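Local coordinates for protein TsrE (Streptomyces laurentii, PDB 7CWW) that probably acts as a cyclase in thiopeptide antibiotic biosynthesis, closing the six-membered nitrogen ring at the core of a thiostrepton-type macrocycle, at residues L9-P14 with E19-D24; L36-S41 with P64-R69; Y44-H49 with P53-R58; R73-V78 with D86-Q91; E96-G101 with T254-E259. All blocks are in the same frame, centred on the assembly; numbering follows the deposited sequence.

Interaction 1: L9-P14 with E19-D24; sequences LTVSVP and EDLLLD
Val-11 and Val-13 each offer one methyl to the same branch of Leu-21, so one methyl of the helix makes both close approaches. Leu-21 CD1 lies 4.2 Å from Val-11 CG1 and 4.0 Å from Val-13 CG2. The leucine can reach this far because its chain runs straight out from the helix: CG stands opposite the carbonyl carbon, and chi2 of 170° carries CD1 on in line. The other branch stands back, with Leu-21 CD2 6.1 Å from Val-11 CG1. The two valines use different rotamers for the same task. Val-11 sends CG1 to the side opposite its own N (chi1 -166°), whereas the methyl Val-13 uses, CG2, sits between its N and carbonyl carbon. Both meet the leucine at a slant, and the residue between them, Ser-12, turns its side chain to Phe-54. The chain here passes from the edge strand 5-11 through a short loop, with Pro-14 at the N-cap, into helix 15-35, which opens a split beta-alpha-beta unit; Leu-21 turns back onto the end of the strand and the loop that follows it. Ile-74 packs on Val-11 and His-77 on Leu-21, both from helix 65-78. Glu-19 forms a salt bridge with Arg-134, while Asp-20 and Asp-24 share Arg-128.

Interaction 2: L36-S41 with P64-R69; sequences LGETDS and PSVERR
Glu-38 holds CG opposite its backbone N (chi1 -177°) and stays extended, while Arg-69 starts out the same way but bends at chi3 (-38°), bringing the NH1/NH2 edge of its guanidinium up to the carboxylate. The two groups meet end-on and almost coplanar, their planes 10° apart. Arg-69 NH1 donates to Glu-38 OE1 at 3.1 Å and Arg-69 NH2 to Glu-38 OE2 at 2.9 Å. Both bonds are nearly straight and both use the syn sides of the oxygens, so the paired bonds fix the rotation of either group. Glu-38 OE1 has a further partner in Ser-33 OG, which also bonds Thr-39 OG1. Val-66 fits tightly against this polar group, with its CG2 3.4 Å from Glu-38 CD and 3.7 Å from Thr-39 OG1. Along one face of the guanidinium lie Ser-65 O and Val-66 CA, the first turn of the arginine's own helix. Gly-37, with positive phi, ends helix 15-35 in a Schellman motif, and the chain then heads into strand 39-49. The salt bridge thus ties the link just after helix 15-35 to the first turns of helix 65-78, two helices packed side by side on one face of an antiparallel sheet, as in two-layer alpha/beta sandwiches.

Interaction 3: Y44-H49 with P53-R58; sequences YLRENH and PFLRLR
The Phe-54 ring carries Glu-47 CB over one face, a CH-pi contact with CB 4.0 Å from the ring centroid, and the backbone N of His-49 lies at its edge. A chi1 of 63° folds the phenylalanine ring back across the neighbouring strand. The second flat group, the Arg-56 guanidinium, receives Glu-47 OE2 at its edge and exactly in its plane. Its grip is side-on, with two nitrogens on one oxygen: Arg-56 NE lies 2.7 Å from Glu-47 OE2 and Arg-56 NH2 3.0 Å from it, the latter donating from above the carboxylate plane. The carboxylate is turned 62° from the guanidinium, and Arg-56 NH1 goes on to Asp-8 and to the carbonyl of Gln-91. Beneath these side chains the backbones form a twisted antiparallel hairpin. Leu-45 pairs with Arg-56 and Glu-47 with Phe-54 through two hydrogen bonds each, including Phe-54 N to Glu-47 O at 2.8 Å. On the opposite face, Leu-55 CD1 lies 3.8 Å from Tyr-44 CD1 and Leu-57 CD2 3.7 Å from Tyr-44 CB. That face rests on helix 15-35 through Leu-22 and Ala-26, strand 5-11 flanks 52-61, and the face with Leu-45 and Glu-47 meets Trp-322 of helix 308-326.

Interaction 4: R73-V78 with D86-Q91; sequences RILAHV and DVFTYQ
Ile-74 and Leu-75 sit on regular helix, whereas Phe-88, the residue they touch, is the first to leave helical angles after helix 84-87 (phi -101°). Backbone bonds such as Val-78 N to Ile-74 O, 3.1 Å, keep the first segment wound, and beyond Phe-88 the second runs on extended. The backbones stay apart, with 9.4 Å between Leu-75 CA and Val-87 CA, and side chains bridge the gap. With chi1 at -66°, the Phe-88 ring projects toward the helix and presents its far end. Leu-75 CD2 lies 3.9 Å from Phe-88 CE2, and Ile-74 CG2 is 4.2 Å from Phe-88 CZ; both approach the ring obliquely. The preceding residue of the same segment lays its own methyl, Val-87 CG2, over the centre of one ring face, 3.8 Å above it. Phe-88 also packs on Leu-9 and Val-11 and Ile-74 on Val-11, so the ring is wedged between helix 65-78 and edge strand 5-11, beside which the chain after helix 84-87 runs.

Interaction 5: E96-G101 with T254-E259; sequences EHDWLG and TPRKAE
Asp-98 OD1 takes a hydrogen bond from the backbone N of Thr-254, 3.1 Å long with an angle of 151° at the hydrogen, and lies 2.7 Å from a bridging water. The amide reaches the oxygen from well above the carboxylate plane. That water also lies 2.7 Å from Glu-96 O and 2.9 Å from Thr-254 OG1, stitching the two loops together, although it has more acceptors around it than protons to give. A chi1 of -65° on Asp-98, with CG opposite the carbonyl carbon, sends its carboxylate across the gap. Each loop is shaped by a type II beta turn, His-97 to Leu-100 and Arg-256 to Glu-259. The two, more than 150 residues apart in sequence, meet at the protein surface. Backbone bonds between Trp-99 and Tyr-252 and between Gly-101 and Tyr-250 continue the junction, and Glu-96 OE2 bonds Tyr-252 OH. Asp-98 OD2 lies over one face of the poorly ordered Arg-256 guanidinium, opposite charges near each other but beyond salt-bridge distance. The Asp-98 side chain is about 7 Å from a bound polyethylene glycol chain.

Overall arrangement
Interactions 1 to 4 build a compact alpha/beta unit from residues 9-91, and interaction 5 joins the loop just after it to a loop far along the chain. Interactions 1, 2, 4 and 5 follow in series, with 3 nested inside the loop closed by 2. Interactions 1, 2 and 3 reach the same three-stranded sheet, 3 pairing strands 39-49 and 52-61. Centres of interactions 1 and 3, and of 1 and 4, are about 8 Å apart, with backbone bonds between Leu-9 and Leu-57 and between Ser-12 and Val-87. Helix 65-78 carries both interactions 2 and 4. Interaction 5, about 17 Å from interaction 3 between centres, touches it through Glu-47 and His-97, near the bound glycol chain.

Interaction 1: L9-P14 with E19-D24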
# COMPACT_ATOMS: atom_id res chain seq x y z
N LEU A 9 13.44 10.92 13.68
CA LEU A 9 13.78 10.09 14.83
C LEU A 9 13.34 8.67 14.52
O LEU A 9 12.22 8.47 14.05
CB LEU A 9 13.07 10.61 16.10
CG LEU A 9 12.99 9.68 17.31
CD1 LEU A 9 14.40 9.30 17.72
CD2 LEU A 9 12.27 10.36 18.47
N THR A 10 14.22 7.69 14.75
CA THR A 10 13.87 6.30 14.52
C THR A 10 13.99 5.53 15.83
O THR A 10 14.94 5.74 16.61
CB THR A 10 14.73 5.64 13.41
OG1 THR A 10 16.11 5.68 13.74
CG2 THR A 10 14.50 6.35 12.04
N VAL A 11 13.00 4.68 16.10
CA VAL A 11 12.90 3.94 17.35
C VAL A 11 12.80 2.47 17.00
O VAL A 11 11.76 2.02 16.50
CB VAL A 11 11.70 4.38 18.19
CG1 VAL A 11 11.86 3.83 19.62
CG2 VAL A 11 11.57 5.91 18.15
N SER A 12 13.87 1.72 17.28
CA SER A 12 14.02 0.34 16.81
C SER A 12 13.52 -0.61 17.90
O SER A 12 14.28 -1.07 18.75
CB SER A 12 15.47 0.06 16.44
OG SER A 12 15.78 0.71 15.21
N VAL A 13 12.23 -0.89 17.86
CA VAL A 13 11.57 -1.79 18.82
C VAL A 13 10.58 -2.65 18.05
O VAL A 13 10.23 -2.34 16.90
CB VAL A 13 10.83 -1.00 19.92
CG1 VAL A 13 11.82 -0.17 20.73
CG2 VAL A 13 9.74 -0.13 19.30
N PRO A 14 10.13 -3.77 18.65
CA PRO A 14 9.19 -4.66 17.95
C PRO A 14 7.96 -3.94 17.41
O PRO A 14 7.59 -2.88 17.94
CB PRO A 14 8.81 -5.68 19.04
CG PRO A 14 10.03 -5.74 19.92
CD PRO A 14 10.52 -4.32 19.97
N GLU A 19 3.47 0.35 18.03
CA GLU A 19 2.08 0.78 18.05
C GLU A 19 1.75 1.43 19.39
O GLU A 19 1.16 2.52 19.42
CB GLU A 19 1.18 -0.42 17.77
CG GLU A 19 -0.31 -0.13 17.76
CD GLU A 19 -1.12 -1.37 17.39
OE1 GLU A 19 -0.76 -2.03 16.38
OE2 GLU A 19 -2.09 -1.70 18.12
N ASP A 20 2.11 0.78 20.50
CA ASP A 20 1.90 1.35 21.83
C ASP A 20 2.54 2.74 21.95
O ASP A 20 1.91 3.69 22.43
CB ASP A 20 2.47 0.42 22.91
CG ASP A 20 1.72 -0.90 23.01
OD1 ASP A 20 0.49 -0.94 22.76
OD2 ASP A 20 2.38 -1.91 23.34
N LEU A 21 3.81 2.86 21.53
CA LEU A 21 4.50 4.14 21.62
C LEU A 21 3.81 5.19 20.77
O LEU A 21 3.70 6.37 21.16
CB LEU A 21 5.95 3.99 21.17
CG LEU A 21 6.86 3.22 22.11
CD1 LEU A 21 8.19 2.94 21.42
CD2 LEU A 21 7.04 4.04 23.38
N LEU A 22 3.36 4.80 19.58
CA LEU A 22 2.70 5.74 18.69
C LEU A 22 1.40 6.26 19.30
O LEU A 22 1.17 7.48 19.36
CB LEU A 22 2.45 5.05 17.35
CG LEU A 22 1.96 5.82 16.14
CD1 LEU A 22 2.79 7.06 15.88
CD2 LEU A 22 2.04 4.87 14.96
N LEU A 23 0.54 5.36 19.77
CA LEU A 23 -0.77 5.77 20.26
C LEU A 23 -0.70 6.41 21.64
O LEU A 23 -1.51 7.30 21.94
CB LEU A 23 -1.72 4.58 20.32
CG LEU A 23 -1.95 3.85 18.99
CD1 LEU A 23 -2.88 2.65 19.20
CD2 LEU A 23 -2.52 4.81 17.99
N ASP A 24 0.22 5.98 22.49
CA ASP A 24 0.22 6.41 23.88
C ASP A 24 1.27 7.47 24.21
O ASP A 24 1.11 8.16 25.22
CB ASP A 24 0.43 5.20 24.81
CG ASP A 24 -0.69 4.17 24.65
OD1 ASP A 24 -1.78 4.53 24.16
OD2 ASP A 24 -0.46 3.00 25.02

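Interaction 2: L36-S41 with P64-R69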
# COMPACT_ATOMS: atom_id res chain seq x y z
N LEU A 36 0.32 23.72 19.77
CA LEU A 36 0.98 24.85 20.39
C LEU A 36 1.87 25.63 19.42
O LEU A 36 2.37 26.70 19.79
CB LEU A 36 1.82 24.39 21.59
CG LEU A 36 0.97 23.79 22.72
CD1 LEU A 36 1.84 23.22 23.86
CD2 LEU A 36 -0.01 24.82 23.24
N GLY A 37 2.08 25.14 18.20
CA GLY A 37 2.93 25.85 17.27
C GLY A 37 4.40 25.59 17.47
O GLY A 37 5.23 26.24 16.82
N GLU A 38 4.75 24.68 18.38
CA GLU A 38 6.13 24.27 18.56
C GLU A 38 6.62 23.42 17.40
O GLU A 38 7.81 23.44 17.06
CB GLU A 38 6.24 23.52 19.89
CG GLU A 38 7.63 23.08 20.30
CD GLU A 38 7.60 22.17 21.51
OE1 GLU A 38 6.78 21.22 21.53
OE2 GLU A 38 8.38 22.42 22.45
N THR A 39 5.71 22.69 16.76
CA THR A 39 5.99 21.86 15.60
C THR A 39 5.00 22.23 14.51
O THR A 39 3.84 22.52 14.80
CB THR A 39 5.88 20.36 15.97
OG1 THR A 39 6.92 20.03 16.91
CG2 THR A 39 6.00 19.46 14.74
N ASP A 40 5.46 22.25 13.26
CA ASP A 40 4.58 22.62 12.15
C ASP A 40 3.62 21.49 11.81
O ASP A 40 2.41 21.70 11.72
CB ASP A 40 5.40 23.01 10.92
CG ASP A 40 6.16 24.31 11.12
OD1 ASP A 40 5.53 25.32 11.51
OD2 ASP A 40 7.38 24.32 10.89
N SER A 41 4.15 20.29 11.59
CA SER A 41 3.35 19.13 11.24
C SER A 41 4.22 17.91 11.51
O SER A 41 5.43 18.03 11.72
CB SER A 41 2.90 19.17 9.77
OG SER A 41 4.02 19.21 8.90
N PRO A 64 14.80 22.26 19.44
CA PRO A 64 15.47 20.97 19.67
C PRO A 64 14.85 20.16 20.78
O PRO A 64 15.14 18.96 20.89
CB PRO A 64 16.92 21.38 20.03
CG PRO A 64 17.00 22.86 19.82
CD PRO A 64 15.60 23.40 19.90
N SER A 65 13.99 20.77 21.60
CA SER A 65 13.42 20.06 22.74
C SER A 65 12.46 18.95 22.31
O SER A 65 12.30 17.97 23.03
CB SER A 65 12.71 21.05 23.66
OG SER A 65 13.64 21.84 24.39
N VAL A 66 11.84 19.08 21.13
CA VAL A 66 10.77 18.16 20.76
C VAL A 66 11.30 16.74 20.59
O VAL A 66 10.74 15.78 21.15
CB VAL A 66 10.06 18.63 19.47
CG1 VAL A 66 9.02 17.60 19.07
CG2 VAL A 66 9.41 19.98 19.68
N GLU A 67 12.36 16.58 19.80
CA GLU A 67 12.95 15.26 19.62
C GLU A 67 13.46 14.70 20.93
O GLU A 67 13.36 13.49 21.19
CB GLU A 67 14.09 15.35 18.60
CG GLU A 67 14.66 14.02 18.21
CD GLU A 67 15.78 14.17 17.20
OE1 GLU A 67 16.03 15.33 16.77
OE2 GLU A 67 16.41 13.14 16.86
N ARG A 68 14.03 15.56 21.78
CA ARG A 68 14.60 15.08 23.03
C ARG A 68 13.51 14.67 24.01
O ARG A 68 13.64 13.64 24.68
CB ARG A 68 15.50 16.17 23.63
CG ARG A 68 16.80 16.33 22.83
CD ARG A 68 17.44 17.70 23.01
NE ARG A 68 18.74 17.75 22.35
CZ ARG A 68 18.91 17.84 21.03
NH1 ARG A 68 17.85 17.93 20.22
NH2 ARG A 68 20.13 17.87 20.51
N ARG A 69 12.43 15.46 24.08
CA ARG A 69 11.29 15.08 24.91
C ARG A 69 10.70 13.75 24.46
O ARG A 69 10.37 12.89 25.28
CB ARG A 69 10.24 16.19 24.89
CG ARG A 69 9.03 15.97 25.78
CD ARG A 69 8.00 17.12 25.60
NE ARG A 69 8.67 18.40 25.42
CZ ARG A 69 8.44 19.24 24.41
NH1 ARG A 69 7.54 18.95 23.48
NH2 ARG A 69 9.13 20.38 24.33

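Interaction 3: Y44-H49 with P53-R58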
# COMPACT_ATOMS: atom_id res chain seq x y z
N TYR A 44 4.43 9.70 10.50
CA TYR A 44 5.24 8.56 10.92
C TYR A 44 5.30 7.55 9.79
O TYR A 44 4.42 7.50 8.92
CB TYR A 44 4.69 7.87 12.20
CG TYR A 44 3.51 6.95 11.95
CD1 TYR A 44 3.70 5.60 11.65
CD2 TYR A 44 2.20 7.43 12.03
CE1 TYR A 44 2.60 4.75 11.40
CE2 TYR A 44 1.09 6.58 11.81
CZ TYR A 44 1.31 5.25 11.49
OH TYR A 44 0.24 4.40 11.26
N LEU A 45 6.38 6.77 9.78
CA LEU A 45 6.49 5.58 8.94
C LEU A 45 6.92 4.43 9.83
O LEU A 45 7.45 4.63 10.93
CB LEU A 45 7.52 5.75 7.79
CG LEU A 45 7.24 6.85 6.75
CD1 LEU A 45 8.40 6.97 5.73
CD2 LEU A 45 5.88 6.61 6.03
N ARG A 46 6.67 3.22 9.37
CA ARG A 46 7.19 2.04 10.04
C ARG A 46 7.98 1.24 9.02
O ARG A 46 7.46 0.93 7.94
CB ARG A 46 6.07 1.21 10.66
CG ARG A 46 5.36 1.99 11.77
CD ARG A 46 4.02 1.41 12.09
NE ARG A 46 4.12 0.30 13.04
CZ ARG A 46 3.10 -0.48 13.37
NH1 ARG A 46 3.26 -1.47 14.24
NH2 ARG A 46 1.91 -0.25 12.84
N GLU A 47 9.25 0.99 9.33
CA GLU A 47 10.15 0.40 8.36
C GLU A 47 10.99 -0.65 9.08
O GLU A 47 10.78 -0.92 10.27
CB GLU A 47 11.01 1.49 7.69
CG GLU A 47 10.22 2.67 7.14
CD GLU A 47 11.11 3.65 6.39
OE1 GLU A 47 11.55 3.32 5.27
OE2 GLU A 47 11.39 4.74 6.94
N ASN A 48 11.98 -1.20 8.39
CA ASN A 48 12.79 -2.28 8.95
C ASN A 48 14.18 -2.22 8.34
O ASN A 48 14.31 -2.02 7.13
CB ASN A 48 12.13 -3.64 8.67
CG ASN A 48 12.80 -4.79 9.39
OD1 ASN A 48 13.93 -4.68 9.87
ND2 ASN A 48 12.10 -5.91 9.47
N HIS A 49 15.20 -2.38 9.18
CA HIS A 49 16.58 -2.52 8.70
C HIS A 49 17.21 -3.73 9.37
O HIS A 49 17.30 -3.78 10.60
CB HIS A 49 17.41 -1.26 8.99
CG HIS A 49 18.77 -1.27 8.36
ND1 HIS A 49 18.96 -1.07 7.01
CD2 HIS A 49 20.00 -1.48 8.89
CE1 HIS A 49 20.25 -1.15 6.74
NE2 HIS A 49 20.91 -1.39 7.86
N PRO A 53 12.87 -3.94 13.09
CA PRO A 53 11.78 -3.00 12.79
C PRO A 53 11.95 -1.68 13.52
O PRO A 53 12.48 -1.64 14.64
CB PRO A 53 10.53 -3.74 13.28
CG PRO A 53 10.92 -5.20 13.31
CD PRO A 53 12.39 -5.23 13.63
N PHE A 54 11.49 -0.58 12.91
CA PHE A 54 11.55 0.68 13.63
C PHE A 54 10.39 1.59 13.24
O PHE A 54 9.85 1.53 12.13
CB PHE A 54 12.90 1.41 13.44
CG PHE A 54 13.21 1.82 12.01
CD1 PHE A 54 12.86 3.09 11.54
CD2 PHE A 54 13.92 0.98 11.17
CE1 PHE A 54 13.17 3.49 10.24
CE2 PHE A 54 14.25 1.37 9.88
CZ PHE A 54 13.88 2.63 9.41
N LEU A 55 10.01 2.41 14.22
CA LEU A 55 9.08 3.52 14.03
C LEU A 55 9.89 4.77 13.72
O LEU A 55 10.83 5.10 14.44
CB LEU A 55 8.26 3.73 15.30
CG LEU A 55 7.31 4.93 15.35
CD1 LEU A 55 6.15 4.70 14.36
CD2 LEU A 55 6.78 5.14 16.77
N ARG A 56 9.53 5.44 12.63
CA ARG A 56 10.16 6.69 12.23
C ARG A 56 9.18 7.83 12.50
O ARG A 56 8.03 7.77 12.08
CB ARG A 56 10.56 6.69 10.75
CG ARG A 56 11.19 8.03 10.28
CD ARG A 56 11.40 8.12 8.77
NE ARG A 56 12.15 6.97 8.25
CZ ARG A 56 13.47 6.82 8.36
NH1 ARG A 56 14.22 7.75 8.96
NH2 ARG A 56 14.06 5.74 7.86
N LEU A 57 9.65 8.88 13.18
CA LEU A 57 8.85 10.08 13.40
C LEU A 57 9.52 11.23 12.69
O LEU A 57 10.68 11.54 12.96
CB LEU A 57 8.68 10.37 14.90
CG LEU A 57 8.01 9.18 15.62
CD1 LEU A 57 8.10 9.28 17.13
CD2 LEU A 57 6.55 9.06 15.19
N ARG A 58 8.81 11.84 11.75
CA ARG A 58 9.36 12.92 10.96
C ARG A 58 8.52 14.17 11.16
O ARG A 58 7.30 14.13 11.05
CB ARG A 58 9.42 12.55 9.48
CG ARG A 58 10.33 13.46 8.70
CD ARG A 58 10.86 12.76 7.49
NE ARG A 58 11.42 13.72 6.56
CZ ARG A 58 12.71 14.06 6.54
NH1 ARG A 58 13.14 14.95 5.65
NH2 ARG A 58 13.56 13.51 7.39

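Interaction 4: R73-V78 with D86-Q91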
# COMPACT_ATOMS: atom_id res chain seq x y z
N ARG A 73 10.55 10.36 26.81
CA ARG A 73 9.25 9.79 27.16
C ARG A 73 9.06 8.40 26.59
O ARG A 73 8.30 7.59 27.15
CB ARG A 73 8.13 10.71 26.70
CG ARG A 73 8.11 12.01 27.49
CD ARG A 73 6.85 12.76 27.31
NE ARG A 73 6.87 14.01 28.05
CZ ARG A 73 5.97 14.97 27.88
NH1 ARG A 73 4.99 14.80 27.00
NH2 ARG A 73 6.04 16.10 28.59
N ILE A 74 9.71 8.09 25.46
CA ILE A 74 9.73 6.71 24.97
C ILE A 74 10.41 5.81 25.98
O ILE A 74 9.89 4.73 26.32
CB ILE A 74 10.42 6.66 23.59
CG1 ILE A 74 9.51 7.25 22.53
CG2 ILE A 74 10.83 5.23 23.23
CD1 ILE A 74 10.22 7.52 21.22
N LEU A 75 11.55 6.25 26.53
CA LEU A 75 12.25 5.46 27.54
C LEU A 75 11.39 5.24 28.78
O LEU A 75 11.41 4.15 29.37
CB LEU A 75 13.57 6.14 27.93
CG LEU A 75 14.59 6.29 26.81
CD1 LEU A 75 15.90 6.85 27.38
CD2 LEU A 75 14.83 4.96 26.10
N ALA A 76 10.65 6.26 29.22
CA ALA A 76 9.80 6.09 30.40
C ALA A 76 8.70 5.06 30.15
O ALA A 76 8.36 4.28 31.04
CB ALA A 76 9.20 7.43 30.83
N HIS A 77 8.15 5.05 28.94
CA HIS A 77 7.03 4.17 28.64
C HIS A 77 7.48 2.71 28.59
O HIS A 77 6.86 1.84 29.22
CB HIS A 77 6.39 4.57 27.31
CG HIS A 77 5.07 3.91 27.05
ND1 HIS A 77 4.95 2.81 26.23
CD2 HIS A 77 3.83 4.20 27.49
CE1 HIS A 77 3.68 2.45 26.17
NE2 HIS A 77 2.98 3.28 26.93
N VAL A 78 8.54 2.42 27.84
CA VAL A 78 9.00 1.04 27.70
C VAL A 78 9.55 0.49 29.01
O VAL A 78 9.47 -0.72 29.26
CB VAL A 78 10.03 0.95 26.57
CG1 VAL A 78 9.41 1.39 25.27
CG2 VAL A 78 11.17 1.87 26.88
N ASP A 86 20.62 1.41 22.18
CA ASP A 86 20.37 0.52 21.05
C ASP A 86 19.10 0.87 20.28
O ASP A 86 19.06 0.68 19.07
CB ASP A 86 20.29 -0.93 21.53
CG ASP A 86 19.55 -1.84 20.56
OD1 ASP A 86 20.18 -2.34 19.60
OD2 ASP A 86 18.33 -2.03 20.74
N VAL A 87 18.08 1.41 20.94
CA VAL A 87 16.83 1.66 20.22
C VAL A 87 16.90 2.89 19.33
O VAL A 87 16.09 3.01 18.42
CB VAL A 87 15.64 1.79 21.18
CG1 VAL A 87 15.36 0.44 21.82
CG2 VAL A 87 15.90 2.86 22.22
N PHE A 88 17.82 3.81 19.57
CA PHE A 88 17.81 5.04 18.78
C PHE A 88 18.84 5.07 17.66
O PHE A 88 19.01 6.12 17.04
CB PHE A 88 17.98 6.25 19.71
CG PHE A 88 16.83 6.44 20.66
CD1 PHE A 88 15.52 6.39 20.19
CD2 PHE A 88 17.04 6.62 22.01
CE1 PHE A 88 14.44 6.55 21.05
CE2 PHE A 88 15.98 6.77 22.88
CZ PHE A 88 14.67 6.74 22.40
N THR A 89 19.52 3.94 17.37
CA THR A 89 20.42 3.88 16.22
C THR A 89 19.77 4.53 15.01
O THR A 89 18.64 4.19 14.64
CB THR A 89 20.77 2.42 15.88
OG1 THR A 89 21.38 1.77 17.00
CG2 THR A 89 21.75 2.40 14.70
N TYR A 90 20.44 5.51 14.41
CA TYR A 90 19.77 6.32 13.40
C TYR A 90 19.74 5.59 12.06
O TYR A 90 20.77 5.14 11.56
CB TYR A 90 20.41 7.70 13.23
CG TYR A 90 19.63 8.54 12.23
CD1 TYR A 90 18.25 8.72 12.36
CD2 TYR A 90 20.26 9.10 11.12
CE1 TYR A 90 17.52 9.47 11.43
CE2 TYR A 90 19.54 9.85 10.19
CZ TYR A 90 18.17 10.02 10.35
OH TYR A 90 17.46 10.76 9.41
N GLN A 91 18.54 5.45 11.50
CA GLN A 91 18.34 4.84 10.19
C GLN A 91 17.90 5.94 9.24
O GLN A 91 16.78 6.46 9.38
CB GLN A 91 17.30 3.72 10.27
CG GLN A 91 17.71 2.58 11.21
CD GLN A 91 18.95 1.86 10.71
OE1 GLN A 91 19.27 1.92 9.53
NE2 GLN A 91 19.64 1.16 11.61

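Interaction 5: E96-G101 with T254-E259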
# COMPACT_ATOMS: atom_id res chain seq x y z
N GLU A 96 14.10 9.43 -1.65
CA GLU A 96 13.92 9.02 -3.03
C GLU A 96 13.44 7.57 -3.02
O GLU A 96 14.05 6.68 -3.62
CB GLU A 96 15.22 9.20 -3.83
CG GLU A 96 15.05 9.19 -5.35
CD GLU A 96 16.36 9.33 -6.11
OE1 GLU A 96 17.43 9.06 -5.52
OE2 GLU A 96 16.33 9.70 -7.31
N HIS A 97 12.34 7.31 -2.31
CA HIS A 97 11.83 5.95 -2.18
C HIS A 97 11.48 5.39 -3.55
O HIS A 97 10.97 6.10 -4.42
CB HIS A 97 10.61 5.91 -1.25
CG HIS A 97 10.95 5.63 0.18
ND1 HIS A 97 11.60 4.48 0.59
CD2 HIS A 97 10.76 6.38 1.30
CE1 HIS A 97 11.78 4.53 1.90
NE2 HIS A 97 11.28 5.66 2.35
N ASP A 98 11.75 4.10 -3.73
CA ASP A 98 11.45 3.45 -5.00
C ASP A 98 9.97 3.58 -5.32
O ASP A 98 9.11 3.40 -4.45
CB ASP A 98 11.84 1.98 -4.97
CG ASP A 98 13.34 1.76 -4.82
OD1 ASP A 98 14.14 2.70 -5.02
OD2 ASP A 98 13.73 0.62 -4.50
N TRP A 99 9.67 3.92 -6.57
CA TRP A 99 8.31 3.89 -7.11
C TRP A 99 7.40 4.92 -6.46
O TRP A 99 6.18 4.78 -6.51
CB TRP A 99 7.69 2.49 -6.97
CG TRP A 99 8.64 1.39 -7.36
CD1 TRP A 99 9.19 0.45 -6.53
CD2 TRP A 99 9.13 1.11 -8.67
NE1 TRP A 99 10.01 -0.39 -7.25
CE2 TRP A 99 9.99 -0.01 -8.57
CE3 TRP A 99 8.93 1.69 -9.93
CZ2 TRP A 99 10.63 -0.56 -9.67
CZ3 TRP A 99 9.58 1.14 -11.03
CH2 TRP A 99 10.42 0.04 -10.89
N LEU A 100 7.96 5.96 -5.85
CA LEU A 100 7.15 6.97 -5.18
C LEU A 100 7.17 8.30 -5.92
O LEU A 100 6.77 9.32 -5.35
CB LEU A 100 7.61 7.13 -3.72
CG LEU A 100 6.49 7.42 -2.71
CD1 LEU A 100 5.40 6.36 -2.77
CD2 LEU A 100 7.02 7.56 -1.27
N GLY A 101 7.60 8.32 -7.18
CA GLY A 101 7.54 9.51 -8.01
C GLY A 101 8.87 10.22 -8.20
O GLY A 101 8.94 11.13 -9.04
N THR A 254 16.17 2.69 -7.33
CA THR A 254 17.55 3.14 -7.32
C THR A 254 18.36 2.08 -6.60
O THR A 254 18.08 1.79 -5.42
CB THR A 254 17.71 4.51 -6.64
OG1 THR A 254 17.02 5.52 -7.40
CG2 THR A 254 19.19 4.89 -6.56
N PRO A 255 19.37 1.49 -7.25
CA PRO A 255 20.27 0.59 -6.51
C PRO A 255 21.03 1.38 -5.45
O PRO A 255 21.44 2.52 -5.67
CB PRO A 255 21.20 0.04 -7.60
CG PRO A 255 20.61 0.46 -8.92
CD PRO A 255 19.82 1.71 -8.63
N ARG A 256 21.18 0.76 -4.27
CA ARG A 256 21.78 1.45 -3.14
C ARG A 256 23.28 1.67 -3.36
O ARG A 256 23.86 1.23 -4.36
CB ARG A 256 21.56 0.66 -1.85
CG ARG A 256 20.25 0.95 -1.14
CD ARG A 256 19.10 0.19 -1.78
NE ARG A 256 17.79 0.56 -1.24
CZ ARG A 256 17.09 1.63 -1.61
NH1 ARG A 256 15.90 1.87 -1.06
NH2 ARG A 256 17.57 2.47 -2.52
N LYS A 257 23.90 2.37 -2.42
CA LYS A 257 25.34 2.50 -2.38
C LYS A 257 25.97 1.11 -2.42
O LYS A 257 25.69 0.27 -1.56
CB LYS A 257 25.77 3.23 -1.11
CG LYS A 257 25.47 4.73 -1.10
CD LYS A 257 25.69 5.30 0.29
CE LYS A 257 27.10 5.84 0.50
NZ LYS A 257 27.59 5.68 1.90
N ALA A 258 26.81 0.87 -3.43
CA ALA A 258 27.51 -0.40 -3.62
C ALA A 258 26.56 -1.59 -3.75
O ALA A 258 26.86 -2.68 -3.25
CB ALA A 258 28.52 -0.64 -2.49
N GLU A 259 25.42 -1.40 -4.41
CA GLU A 259 24.50 -2.49 -4.71
C GLU A 259 24.74 -2.95 -6.15
O GLU A 259 24.26 -2.33 -7.10
CB GLU A 259 23.05 -2.07 -4.52
CG GLU A 259 22.04 -3.08 -5.06
CD GLU A 259 20.62 -2.85 -4.56
OE1 GLU A 259 20.32 -1.71 -4.15
OE2 GLU A 259 19.82 -3.81 -4.56
O HOH W 1 14.56 5.24 -5.89